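Local coordinates for protein class I phosphodiesterase PDEB1 (Leishmania major, PDB 2R8Q) that is a class I phosphodiesterase whose all-helical catalytic domain holds a zinc and a magnesium ion, at residues Asp57-Val62 against Asn101-Val106. Residues are numbered along the deposited sequence; the frame is centred on the assembly and turned at random.
Sequences DAAAGV and NFYHVV. With ZN (zinc ion), chain C.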
loop_
_atom_site.group_PDB
_atom_site.type_symbol
_atom_site.label_atom_id
_atom_site.label_comp_id
_atom_site.label_asym_id
_atom_site.label_seq_id
_atom_site.Cartn_x
_atom_site.Cartn_y
_atom_site.Cartn_z
ATOM N N ASP A 57 -24.317 -12.181 -7.610
ATOM C CA ASP A 57 -24.347 -13.442 -6.871
ATOM C C ASP A 57 -24.076 -14.591 -7.841
ATOM O O ASP A 57 -23.345 -15.532 -7.523
ATOM C CB ASP A 57 -25.709 -13.656 -6.193
ATOM C CG ASP A 57 -25.932 -12.735 -5.009
ATOM O OD1 ASP A 57 -24.946 -12.333 -4.357
ATOM O OD2 ASP A 57 -27.107 -12.427 -4.712
ATOM N N ALA A 58 -24.662 -14.514 -9.032
ATOM C CA ALA A 58 -24.454 -15.549 -10.036
ATOM C C ALA A 58 -22.978 -15.607 -10.444
ATOM O O ALA A 58 -22.416 -16.685 -10.603
ATOM C CB ALA A 58 -25.340 -15.279 -11.255
ATOM N N ALA A 59 -22.354 -14.446 -10.612
ATOM C CA ALA A 59 -20.942 -14.397 -10.991
ATOM C C ALA A 59 -20.067 -15.018 -9.902
ATOM O O ALA A 59 -19.103 -15.722 -10.193
ATOM C CB ALA A 59 -20.522 -12.953 -11.248
ATOM N N ALA A 60 -20.401 -14.743 -8.647
ATOM C CA ALA A 60 -19.654 -15.304 -7.526
ATOM C C ALA A 60 -19.847 -16.820 -7.538
ATOM O O ALA A 60 -18.937 -17.581 -7.204
ATOM C CB ALA A 60 -20.167 -14.723 -6.220
ATOM N N GLY A 61 -21.045 -17.245 -7.928
ATOM C CA GLY A 61 -21.350 -18.664 -7.987
ATOM C C GLY A 61 -20.569 -19.374 -9.074
ATOM O O GLY A 61 -20.212 -20.543 -8.929
ATOM N N VAL A 62 -20.312 -18.673 -10.175
ATOM C CA VAL A 62 -19.552 -19.244 -11.273
ATOM C C VAL A 62 -18.161 -19.607 -10.769
ATOM O O VAL A 62 -17.697 -20.732 -10.952
ATOM C CB VAL A 62 -19.428 -18.242 -12.447
ATOM C CG1 VAL A 62 -18.450 -18.756 -13.489
ATOM C CG2 VAL A 62 -20.802 -18.019 -13.074
ATOM N N ASN A 101 -14.532 -4.198 -13.157
ATOM C CA ASN A 101 -15.442 -4.561 -12.084
ATOM C C ASN A 101 -15.280 -6.054 -11.792
ATOM O O ASN A 101 -14.440 -6.725 -12.394
ATOM C CB ASN A 101 -16.880 -4.234 -12.495
ATOM C CG ASN A 101 -17.237 -4.803 -13.853
ATOM O OD1 ASN A 101 -17.081 -5.998 -14.089
ATOM N ND2 ASN A 101 -17.723 -3.950 -14.752
ATOM N N PHE A 102 -16.084 -6.577 -10.871
ATOM C CA PHE A 102 -15.987 -7.981 -10.493
ATOM C C PHE A 102 -16.099 -8.945 -11.678
ATOM O O PHE A 102 -15.435 -9.978 -11.702
ATOM C CB PHE A 102 -17.056 -8.298 -9.438
ATOM C CG PHE A 102 -16.972 -9.689 -8.865
ATOM C CD1 PHE A 102 -15.817 -10.130 -8.219
ATOM C CD2 PHE A 102 -18.068 -10.545 -8.939
ATOM C CE1 PHE A 102 -15.755 -11.403 -7.652
ATOM C CE2 PHE A 102 -18.020 -11.823 -8.376
ATOM C CZ PHE A 102 -16.864 -12.254 -7.730
ATOM N N TYR A 103 -16.923 -8.618 -12.668
ATOM C CA TYR A 103 -17.077 -9.507 -13.817
ATOM C C TYR A 103 -15.787 -9.721 -14.598
ATOM O O TYR A 103 -15.575 -10.794 -15.164
ATOM C CB TYR A 103 -18.172 -8.986 -14.745
ATOM C CG TYR A 103 -19.497 -8.813 -14.044
ATOM C CD1 TYR A 103 -20.084 -7.554 -13.927
ATOM C CD2 TYR A 103 -20.158 -9.905 -13.477
ATOM C CE1 TYR A 103 -21.298 -7.384 -13.266
ATOM C CE2 TYR A 103 -21.372 -9.744 -12.810
ATOM C CZ TYR A 103 -21.936 -8.483 -12.709
ATOM O OH TYR A 103 -23.135 -8.302 -12.053
ATOM N N HIS A 104 -14.926 -8.709 -14.640
ATOM C CA HIS A 104 -13.659 -8.852 -15.347
ATOM C C HIS A 104 -12.771 -9.896 -14.679
ATOM O O HIS A 104 -12.155 -10.710 -15.361
ATOM C CB HIS A 104 -12.902 -7.517 -15.398
ATOM C CG HIS A 104 -11.452 -7.654 -15.763
ATOM N ND1 HIS A 104 -11.030 -8.103 -16.999
ATOM C CD2 HIS A 104 -10.327 -7.375 -15.063
ATOM C CE1 HIS A 104 -9.709 -8.086 -17.044
ATOM N NE2 HIS A 104 -9.258 -7.649 -15.882
ATOM N N VAL A 105 -12.695 -9.885 -13.348
ATOM C CA VAL A 105 -11.826 -10.861 -12.690
ATOM C C VAL A 105 -12.430 -12.260 -12.697
ATOM O O VAL A 105 -11.703 -13.249 -12.718
ATOM C CB VAL A 105 -11.425 -10.426 -11.247
ATOM C CG1 VAL A 105 -10.706 -9.077 -11.309
ATOM C CG2 VAL A 105 -12.638 -10.347 -10.331
ATOM N N VAL A 106 -13.758 -12.347 -12.703
ATOM C CA VAL A 106 -14.418 -13.644 -12.779
ATOM C C VAL A 106 -14.060 -14.197 -14.162
ATOM O O VAL A 106 -13.732 -15.377 -14.314
ATOM C CB VAL A 106 -15.953 -13.496 -12.647
ATOM C CG1 VAL A 106 -16.653 -14.792 -13.060
ATOM C CG2 VAL A 106 -16.304 -13.138 -11.206
HETATM ZN ZN ZN C . -7.209 -7.095 -15.315
HETATM O O HOH W 1 -5.251 -6.193 -15.213
HETATM O O HOH W 2 -7.301 -5.433 -16.887
#
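A59 points its methyl group into the start of helix 102-118, between F102, Y103 and V106. Its CB lies 3.7 Å from CE2 of Y103, near the plane of the phenol ring and at its edge, and 4.0 Å from CE2 of F102, which it approaches obliquely. V106 completes the apolar group, with CG2 4.2 Å from A59 CB and both methyls near the A59 carbonyl oxygen; one turn further on, V62 CG1 makes a looser contact with V106 CG1. With CG of F102 anti to its backbone N (chi1 -174°), the ring starts out on the side of helix 55-68. A60 N lies at the ring edge, in plane, 3.8 Å from F102 CE2, while V106 CG2 of the same helix as F102 covers one ring face, offset toward the rim. Helix 80-92 adds I87 and R91 against both F102 and A60, and R49 makes a cation-pi contact with Y103. The axes of the two short segments run nearly parallel, 19° apart in direction and 10.1 Å at closest approach. Within 101-106, N101 is the N-cap of helix 102-118, its OD1 accepting a weak bond from Y103 N. On the metal side, H104 NE2 binds the zinc ion at 2.2 Å, alongside H140, D141, D254 and two waters. The contact joins helix 55-68 to the first turn of a zinc-binding helix in the all-helical phosphodiesterase catalytic domain, whose histidine-aspartate metal site is characteristic of the HD superfamily.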